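RTX-adhesin (PDB 5IRB) helps bind its Antarctic bacterium to diatoms and ice, this calcium-bound piece of the giant adhesin being a row of beta-sandwich domains. Local coordinates at residues T108-T113 / G141-A146; A112-N117 / V186-Q191; V217-I222 / G306-T311. All coordinates share one frame; numbering follows the deposited sequence.

Contact 1: T108-T113 / G141-A146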
loop_
_atom_site.group_PDB
_atom_site.type_symbol
_atom_site.label_atom_id
_atom_site.label_comp_id
_atom_site.label_asym_id
_atom_site.label_seq_id
_atom_site.Cartn_x
_atom_site.Cartn_y
_atom_site.Cartn_z
ATOM N N THR A 108 6.891 -11.519 21.251
ATOM C CA THR A 108 7.121 -12.532 20.245
ATOM C C THR A 108 6.561 -12.180 18.867
ATOM O O THR A 108 6.821 -12.895 17.901
ATOM C CB THR A 108 6.488 -13.848 20.680
ATOM O OG1 THR A 108 5.109 -13.601 20.970
ATOM C CG2 THR A 108 7.180 -14.402 21.939
ATOM N N SER A 109 5.803 -11.092 18.773
ATOM C CA SER A 109 5.460 -10.533 17.470
ATOM C C SER A 109 5.150 -9.043 17.533
ATOM O O SER A 109 5.084 -8.449 18.608
ATOM C CB SER A 109 4.273 -11.279 16.852
ATOM O OG SER A 109 3.132 -11.175 17.679
ATOM N N SER A 110 4.976 -8.448 16.354
ATOM C CA SER A 110 4.666 -7.033 16.228
ATOM C C SER A 110 3.695 -6.897 15.065
ATOM O O SER A 110 3.530 -7.830 14.281
ATOM C CB SER A 110 5.915 -6.180 16.009
ATOM O OG SER A 110 6.601 -5.975 17.238
ATOM N N ARG A 111 3.022 -5.761 14.976
ATOM C CA ARG A 111 2.013 -5.588 13.932
ATOM C C ARG A 111 2.415 -4.450 13.030
ATOM O O ARG A 111 2.834 -3.384 13.491
ATOM C CB ARG A 111 0.638 -5.307 14.523
ATOM C CG ARG A 111 0.101 -6.432 15.400
ATOM C CD ARG A 111 -0.994 -5.912 16.336
ATOM N NE ARG A 111 -2.180 -5.651 15.531
ATOM C CZ ARG A 111 -3.055 -4.669 15.735
ATOM N NH1 ARG A 111 -2.918 -3.827 16.763
ATOM N NH2 ARG A 111 -4.089 -4.548 14.907
ATOM N N ALA A 112 2.270 -4.685 11.732
ATOM C CA ALA A 112 2.604 -3.688 10.723
ATOM C C ALA A 112 1.413 -3.521 9.789
ATOM O O ALA A 112 0.796 -4.505 9.373
ATOM C CB ALA A 112 3.819 -4.104 9.942
ATOM N N THR A 113 1.088 -2.274 9.468
ATOM C CA THR A 113 0.014 -2.022 8.520
ATOM C C THR A 113 0.575 -1.294 7.295
ATOM O O THR A 113 1.644 -0.692 7.354
ATOM C CB THR A 113 -1.122 -1.188 9.128
ATOM O OG1 THR A 113 -0.625 0.091 9.543
ATOM C CG2 THR A 113 -1.782 -1.919 10.321
ATOM N N GLY A 141 1.947 1.784 8.911
ATOM C CA GLY A 141 1.550 2.149 10.260
ATOM C C GLY A 141 1.920 1.129 11.321
ATOM O O GLY A 141 2.564 0.121 11.029
ATOM N N LEU A 142 1.416 1.367 12.530
ATOM C CA LEU A 142 1.717 0.581 13.721
ATOM C C LEU A 142 3.231 0.427 13.889
ATOM O O LEU A 142 3.929 1.436 13.986
ATOM C CB LEU A 142 1.019 -0.778 13.662
ATOM C CG LEU A 142 -0.517 -0.652 13.667
ATOM C CD1 LEU A 142 -1.182 -2.002 13.874
ATOM C CD2 LEU A 142 -1.044 0.380 14.695
ATOM N N ASP A 143 3.726 -0.809 13.953
ATOM C CA ASP A 143 5.148 -1.064 14.210
ATOM C C ASP A 143 6.056 -1.039 12.984
ATOM O O ASP A 143 7.256 -1.215 13.122
ATOM C CB ASP A 143 5.325 -2.397 14.950
ATOM C CG ASP A 143 4.749 -2.371 16.367
ATOM O OD1 ASP A 143 4.831 -1.309 17.044
ATOM O OD2 ASP A 143 4.130 -3.392 16.764
ATOM N N ALA A 144 5.491 -0.836 11.792
ATOM C CA ALA A 144 6.286 -0.625 10.579
ATOM C C ALA A 144 7.157 0.627 10.731
ATOM O O ALA A 144 6.800 1.541 11.464
ATOM C CB ALA A 144 5.360 -0.502 9.345
ATOM N N SER A 145 8.317 0.663 10.081
ATOM C CA SER A 145 9.288 1.711 10.376
ATOM C C SER A 145 9.932 2.262 9.129
ATOM O O SER A 145 10.076 1.547 8.155
ATOM C CB SER A 145 10.399 1.167 11.283
ATOM O OG SER A 145 9.853 0.323 12.278
ATOM N N ALA A 146 10.339 3.527 9.190
ATOM C CA ALA A 146 11.276 4.108 8.252
ATOM C C ALA A 146 12.353 3.098 7.947
ATOM O O ALA A 146 12.915 2.484 8.862
ATOM C CB ALA A 146 11.887 5.382 8.824
#

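Contact 2: A112-N117 / V186-Q191. With CA (calcium ion), chain I.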
loop_
_atom_site.group_PDB
_atom_site.type_symbol
_atom_site.label_atom_id
_atom_site.label_comp_id
_atom_site.label_asym_id
_atom_site.label_seq_id
_atom_site.Cartn_x
_atom_site.Cartn_y
_atom_site.Cartn_z
ATOM N N ALA A 112 2.270 -4.685 11.732
ATOM C CA ALA A 112 2.604 -3.688 10.723
ATOM C C ALA A 112 1.413 -3.521 9.789
ATOM O O ALA A 112 0.796 -4.505 9.373
ATOM C CB ALA A 112 3.819 -4.104 9.942
ATOM N N THR A 113 1.088 -2.274 9.468
ATOM C CA THR A 113 0.014 -2.022 8.520
ATOM C C THR A 113 0.575 -1.294 7.295
ATOM O O THR A 113 1.644 -0.692 7.354
ATOM C CB THR A 113 -1.122 -1.188 9.128
ATOM O OG1 THR A 113 -0.625 0.091 9.543
ATOM C CG2 THR A 113 -1.782 -1.919 10.321
ATOM N N ILE A 114 -0.205 -1.284 6.210
ATOM C CA ILE A 114 0.167 -0.538 4.997
ATOM C C ILE A 114 -1.126 -0.130 4.291
ATOM O O ILE A 114 -2.103 -0.876 4.286
ATOM C CB ILE A 114 1.097 -1.364 4.070
ATOM C CG1 ILE A 114 1.530 -0.555 2.838
ATOM C CG2 ILE A 114 0.449 -2.685 3.699
ATOM C CD1 ILE A 114 2.728 -1.146 2.102
ATOM N N ARG A 115 -1.159 1.103 3.796
ATOM C CA ARG A 115 -2.234 1.506 2.890
ATOM C C ARG A 115 -1.629 2.038 1.576
ATOM O O ARG A 115 -0.490 2.530 1.541
ATOM C CB ARG A 115 -3.141 2.562 3.543
ATOM C CG ARG A 115 -2.452 3.895 3.794
ATOM C CD ARG A 115 -3.286 4.849 4.637
ATOM N NE ARG A 115 -2.903 6.248 4.417
ATOM C CZ ARG A 115 -2.437 7.078 5.357
ATOM N NH1 ARG A 115 -2.127 8.331 5.032
ATOM N NH2 ARG A 115 -2.290 6.672 6.615
ATOM N N VAL A 116 -2.413 1.933 0.508
ATOM C CA VAL A 116 -2.048 2.428 -0.814
ATOM C C VAL A 116 -3.076 3.463 -1.279
ATOM O O VAL A 116 -4.283 3.214 -1.234
ATOM C CB VAL A 116 -1.954 1.293 -1.840
ATOM C CG1 VAL A 116 -1.555 1.835 -3.220
ATOM C CG2 VAL A 116 -0.950 0.252 -1.374
ATOM N N ASN A 117 -2.568 4.634 -1.658
ATOM C CA ASN A 117 -3.371 5.732 -2.168
ATOM C C ASN A 117 -4.006 5.395 -3.526
ATOM O O ASN A 117 -3.683 4.380 -4.144
ATOM C CB ASN A 117 -2.505 6.996 -2.308
ATOM C CG ASN A 117 -1.906 7.454 -0.984
ATOM O OD1 ASN A 117 -2.584 7.499 0.041
ATOM N ND2 ASN A 117 -0.626 7.804 -1.008
ATOM N N VAL A 186 0.335 -5.161 -2.080
ATOM C CA VAL A 186 1.474 -4.369 -1.636
ATOM C C VAL A 186 1.849 -4.776 -0.211
ATOM O O VAL A 186 0.971 -4.882 0.644
ATOM C CB VAL A 186 1.155 -2.872 -1.675
ATOM C CG1 VAL A 186 2.358 -2.061 -1.285
ATOM C CG2 VAL A 186 0.728 -2.483 -3.100
ATOM N N SER A 187 3.135 -5.009 0.046
ATOM C CA SER A 187 3.570 -5.429 1.384
ATOM C C SER A 187 4.669 -4.582 1.959
ATOM O O SER A 187 5.487 -4.017 1.218
ATOM C CB SER A 187 4.081 -6.863 1.364
ATOM O OG SER A 187 3.081 -7.751 0.936
ATOM N N VAL A 188 4.750 -4.603 3.286
ATOM C CA VAL A 188 5.827 -3.959 4.001
ATOM C C VAL A 188 6.407 -5.043 4.891
ATOM O O VAL A 188 5.683 -5.760 5.573
ATOM C CB VAL A 188 5.376 -2.717 4.843
ATOM C CG1 VAL A 188 4.270 -3.047 5.858
ATOM C CG2 VAL A 188 6.573 -2.125 5.566
ATOM N N THR A 189 7.722 -5.189 4.860
ATOM C CA THR A 189 8.363 -6.158 5.712
ATOM C C THR A 189 9.477 -5.491 6.517
ATOM O O THR A 189 10.050 -4.489 6.094
ATOM C CB THR A 189 8.925 -7.306 4.871
ATOM O OG1 THR A 189 9.897 -6.763 3.971
ATOM C CG2 THR A 189 7.818 -7.937 4.027
ATOM N N GLY A 190 9.779 -6.052 7.676
ATOM C CA GLY A 190 10.857 -5.535 8.488
ATOM C C GLY A 190 11.042 -6.348 9.749
ATOM O O GLY A 190 10.553 -7.469 9.838
ATOM N N GLN A 191 11.677 -5.754 10.749
ATOM C CA GLN A 191 11.970 -6.475 11.983
ATOM C C GLN A 191 11.767 -5.585 13.200
ATOM O O GLN A 191 12.202 -4.443 13.195
ATOM C CB GLN A 191 13.414 -6.950 11.921
ATOM C CG GLN A 191 13.708 -8.274 12.517
ATOM C CD GLN A 191 15.154 -8.656 12.280
ATOM O OE1 GLN A 191 16.022 -8.418 13.126
ATOM N NE2 GLN A 191 15.429 -9.221 11.107
HETATM CA CA CA I . 13.323 -2.608 12.680
HETATM O O HOH W 1 12.618 -3.285 10.461
HETATM O O HOH W 2 13.249 -1.872 15.201
HETATM O O HOH W 3 15.427 -3.741 12.018
HETATM O O HOH W 4 13.615 -0.543 12.036
HETATM O O HOH W 5 11.099 -1.744 12.938
#

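Contact 3: V217-I222 / G306-T311. With CA (calcium ion), chain E.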
loop_
_atom_site.group_PDB
_atom_site.type_symbol
_atom_site.label_atom_id
_atom_site.label_comp_id
_atom_site.label_asym_id
_atom_site.label_seq_id
_atom_site.Cartn_x
_atom_site.Cartn_y
_atom_site.Cartn_z
ATOM N N VAL A 217 -22.867 11.894 -35.530
ATOM C CA VAL A 217 -22.993 13.273 -35.949
ATOM C C VAL A 217 -23.616 13.341 -37.334
ATOM O O VAL A 217 -23.226 12.589 -38.223
ATOM C CB VAL A 217 -21.620 13.948 -35.950
ATOM C CG1 VAL A 217 -21.656 15.269 -36.682
ATOM C CG2 VAL A 217 -21.164 14.143 -34.516
ATOM N N THR A 218 -24.589 14.231 -37.510
ATOM C CA THR A 218 -25.228 14.438 -38.812
ATOM C C THR A 218 -25.174 15.915 -39.197
ATOM O O THR A 218 -25.050 16.777 -38.326
ATOM C CB THR A 218 -26.715 13.980 -38.797
ATOM O OG1 THR A 218 -27.488 14.831 -37.940
ATOM C CG2 THR A 218 -26.849 12.537 -38.311
ATOM N N VAL A 219 -25.270 16.211 -40.508
ATOM C CA VAL A 219 -25.411 17.585 -40.975
ATOM C C VAL A 219 -26.722 17.699 -41.767
ATOM O O VAL A 219 -26.965 16.916 -42.697
ATOM C CB VAL A 219 -24.220 18.015 -41.864
ATOM C CG1 VAL A 219 -24.357 19.468 -42.312
ATOM C CG2 VAL A 219 -22.860 17.756 -41.143
ATOM N N ASN A 220 -27.534 18.701 -41.443
ATOM C CA ASN A 220 -28.767 18.915 -42.175
ATOM C C ASN A 220 -28.484 19.443 -43.580
ATOM O O ASN A 220 -27.351 19.751 -43.917
ATOM C CB ASN A 220 -29.678 19.891 -41.426
ATOM C CG ASN A 220 -30.043 19.398 -40.040
ATOM O OD1 ASN A 220 -30.252 18.201 -39.834
ATOM N ND2 ASN A 220 -30.091 20.317 -39.071
ATOM N N ALA A 221 -29.537 19.564 -44.373
ATOM C CA ALA A 221 -29.475 20.159 -45.691
ATOM C C ALA A 221 -28.863 21.551 -45.621
ATOM O O ALA A 221 -29.076 22.289 -44.649
ATOM C CB ALA A 221 -30.893 20.209 -46.309
ATOM N N ILE A 222 -28.087 21.896 -46.637
ATOM C CA ILE A 222 -27.456 23.206 -46.692
ATOM C C ILE A 222 -28.436 24.171 -47.333
ATOM O O ILE A 222 -28.601 24.181 -48.553
ATOM C CB ILE A 222 -26.136 23.159 -47.474
ATOM C CG1 ILE A 222 -25.251 22.009 -46.966
ATOM C CG2 ILE A 222 -25.429 24.517 -47.446
ATOM C CD1 ILE A 222 -25.020 22.012 -45.481
ATOM N N GLY A 306 -19.411 13.556 -38.887
ATOM C CA GLY A 306 -20.502 13.489 -39.852
ATOM C C GLY A 306 -20.113 14.247 -41.117
ATOM O O GLY A 306 -19.442 15.283 -41.066
ATOM N N SER A 307 -20.519 13.715 -42.263
ATOM C CA SER A 307 -20.044 14.219 -43.541
ATOM C C SER A 307 -21.215 14.814 -44.329
ATOM O O SER A 307 -22.338 14.338 -44.201
ATOM C CB SER A 307 -19.355 13.097 -44.319
ATOM O OG SER A 307 -18.089 12.785 -43.733
ATOM N N SER A 308 -20.963 15.873 -45.099
ATOM C CA SER A 308 -22.027 16.602 -45.780
ATOM C C SER A 308 -21.609 16.919 -47.195
ATOM O O SER A 308 -20.433 17.139 -47.457
ATOM C CB SER A 308 -22.381 17.907 -45.066
ATOM O OG SER A 308 -23.411 18.601 -45.761
ATOM N N THR A 309 -22.593 16.951 -48.091
ATOM C CA THR A 309 -22.410 17.387 -49.457
ATOM C C THR A 309 -23.557 18.308 -49.843
ATOM O O THR A 309 -24.679 18.136 -49.380
ATOM C CB THR A 309 -22.392 16.204 -50.449
ATOM O OG1 THR A 309 -23.565 15.404 -50.249
ATOM C CG2 THR A 309 -21.139 15.343 -50.245
ATOM N N HIS A 310 -23.274 19.291 -50.680
ATOM C CA HIS A 310 -24.340 20.097 -51.270
ATOM C C HIS A 310 -23.931 20.523 -52.666
ATOM O O HIS A 310 -22.789 20.316 -53.067
ATOM C CB HIS A 310 -24.655 21.318 -50.397
ATOM C CG HIS A 310 -23.517 22.261 -50.247
ATOM N ND1 HIS A 310 -22.517 22.098 -49.300
ATOM C CD2 HIS A 310 -23.176 23.396 -50.929
ATOM C CE1 HIS A 310 -21.654 23.068 -49.388
ATOM N NE2 HIS A 310 -22.017 23.874 -50.384
ATOM N N THR A 311 -24.878 21.098 -53.403
ATOM C CA THR A 311 -24.620 21.652 -54.722
ATOM C C THR A 311 -24.814 23.176 -54.750
ATOM O O THR A 311 -25.339 23.767 -53.795
ATOM C CB THR A 311 -25.502 20.961 -55.785
ATOM O OG1 THR A 311 -26.872 21.096 -55.407
ATOM C CG2 THR A 311 -25.178 19.460 -55.840
HETATM CA CA CA E . -26.660 17.810 -48.262
HETATM O O HOH W 6 -25.194 15.343 -44.456
HETATM O O HOH W 7 -24.998 13.733 -42.187
HETATM O O HOH W 8 -25.856 18.715 -46.042
HETATM O O HOH W 9 -25.301 16.151 -46.935
HETATM O O HOH W 10 -26.334 15.747 -49.596
HETATM O O HOH W 11 -28.747 16.890 -47.135
#

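Contact 1: T108-T113 / G141-A146
Arg111 and Asp143 bind each other twice, through main chain and side chain. Asp143 N donates to Arg111 O at 2.8 Å. Arg111 N gives its hydrogen to Asp143 OD2, on the anti side of the carboxylate, in a fairly straight bond of 3.2 Å (164° at the hydrogen). Followed outward, Asp143 CB lies 3.1 Å from Arg111 O, CG also stays near that oxygen, and OD2 reaches Arg111 N while touching Ser110 CB. CG stands anti to the carbonyl carbon (chi1 -67°), which directs it to Arg111. Ser110 OG has its own partner, Asp192. Leu142 CD1 sits over the centre of one face of the Arg111 guanidinium, 3.8 Å from CZ. The same methyl touches Thr113 CG2 at 3.6 Å. Thr113 and Gly141 exchange two backbone bonds. Gly141 O is gripped from opposite faces, by Thr113 N and by Ala144 N. Ala112 CB also meets Ala144 CB at 4.0 Å. Most of the touching residues are exposed or partly so. The arrangement is an antiparallel pairing of strand 112-116 with the end of strand 133-142, which then enters a type II' beta turn, Gly141 to Ala144, at the edge of a beta-sandwich domain.

Contact 2: A112-N117 / V186-Q191
The contact is part of the hydrophobic interior of a beta-sandwich. Strand 112-116 is an outer strand of the three-stranded sheet, and strand 183-191 belongs to the five-stranded sheet that faces it. The short strand segments come within 7.0 Å at their axes and run roughly antiparallel, at 149°. Their inward side chains interleave. Ile114 is central. Its CG1 is anti to the backbone N (chi1 -177°), and the chain continues extended, carrying CD1 across to the other sheet. There CD1 touches Val186 CG1 at 3.5 Å and lies against the main chain at Ser187 C. The side chains of Ile114 and Val186 cross at about a right angle. Farther back, Ile114 CB meets Val188 CG1 at 4.0 Å. That methyl also reaches Thr113 O at 3.8 Å and Ala112 CB at 4.2 Å, so it spans three residues of the opposing strand. Toward the other end Val116 CG2 packs on Val186 CG2 at 3.6 Å. Trp169 of the three-stranded sheet touches Ile114, Val116 and Val186, and Met152 and Val150 also pack on Val186. Strand 183-191 ends at a calcium ion, bound by Gln191 O at 2.2 Å and by five waters. One of these waters also accepts a hydrogen bond from Gln191 N. The chemistry across the two strands is therefore apolar: methyl groups join the sheets through dispersion and burial, while backbone polar groups bond within their own sheets, as Arg115 does with Arg139 and Val186 with Thr202.

Contact 3: V217-I222 / G306-T311
Strands 217-219 and 306-309 run nearly parallel, 13° apart with axes 5.5 Å at closest approach, yet they are joined by water and side chains and not by direct backbone hydrogen bonds. Strand 216-219 is an outer strand of a three-stranded sheet, and strand 301-312 lies in the five-stranded sheet of the same beta-sandwich, so the contact joins the two sheets at a calcium site. Gly306 CA makes a CA-H...O contact of 3.3 Å with Val217 O. Val217 CG1 also packs on Gly306 N. Val219 lays CB and CG1 against Ser308 CB, both at 3.7 Å. Ile222 packs on His310. Its CG1 touches His310 CB at 3.6 Å, and its CG2 makes a CH-pi contact over one ring face, offset toward the rim, 4.2 Å from the centroid. His310 NE2 makes a hydrogen bond with Leu282 O. One water donates to both Val219 O and Ser307 O. A second water donates to Asn220 O, lies close to Ser308 OG and coordinates a calcium ion. Thr309 O binds this ion at 2.3 Å, and Asp226 is also a ligand. The chemistry implies that apolar contacts are combined with water bridges. The ion holds 306-311 directly and reaches 217-222 through the second water, with Asp226, which accepts from Ile222 N, as a further link.

How the contacts relate
Contacts 1 and 2 share strand 112-116, including Ala112 and Thr113, and their centres lie 9 Å apart. Ala144 of contact 1 packs on Val188 of contact 2. Contact 1 is a surface contact within one sheet, held by backbone and carboxylate bonds. Contacts 2 and 3 each join the two sheets of a sandwich, contact 3 in a later domain. Contact 2 is partly buried and relies on methyl groups. Contact 3 is buried and combines apolar packing with water and calcium. There, waters on the ion also reach the partner segment, and Asp226 is a ligand. In contact 2 the ion sits at Gln191, away from the strand-to-strand packing.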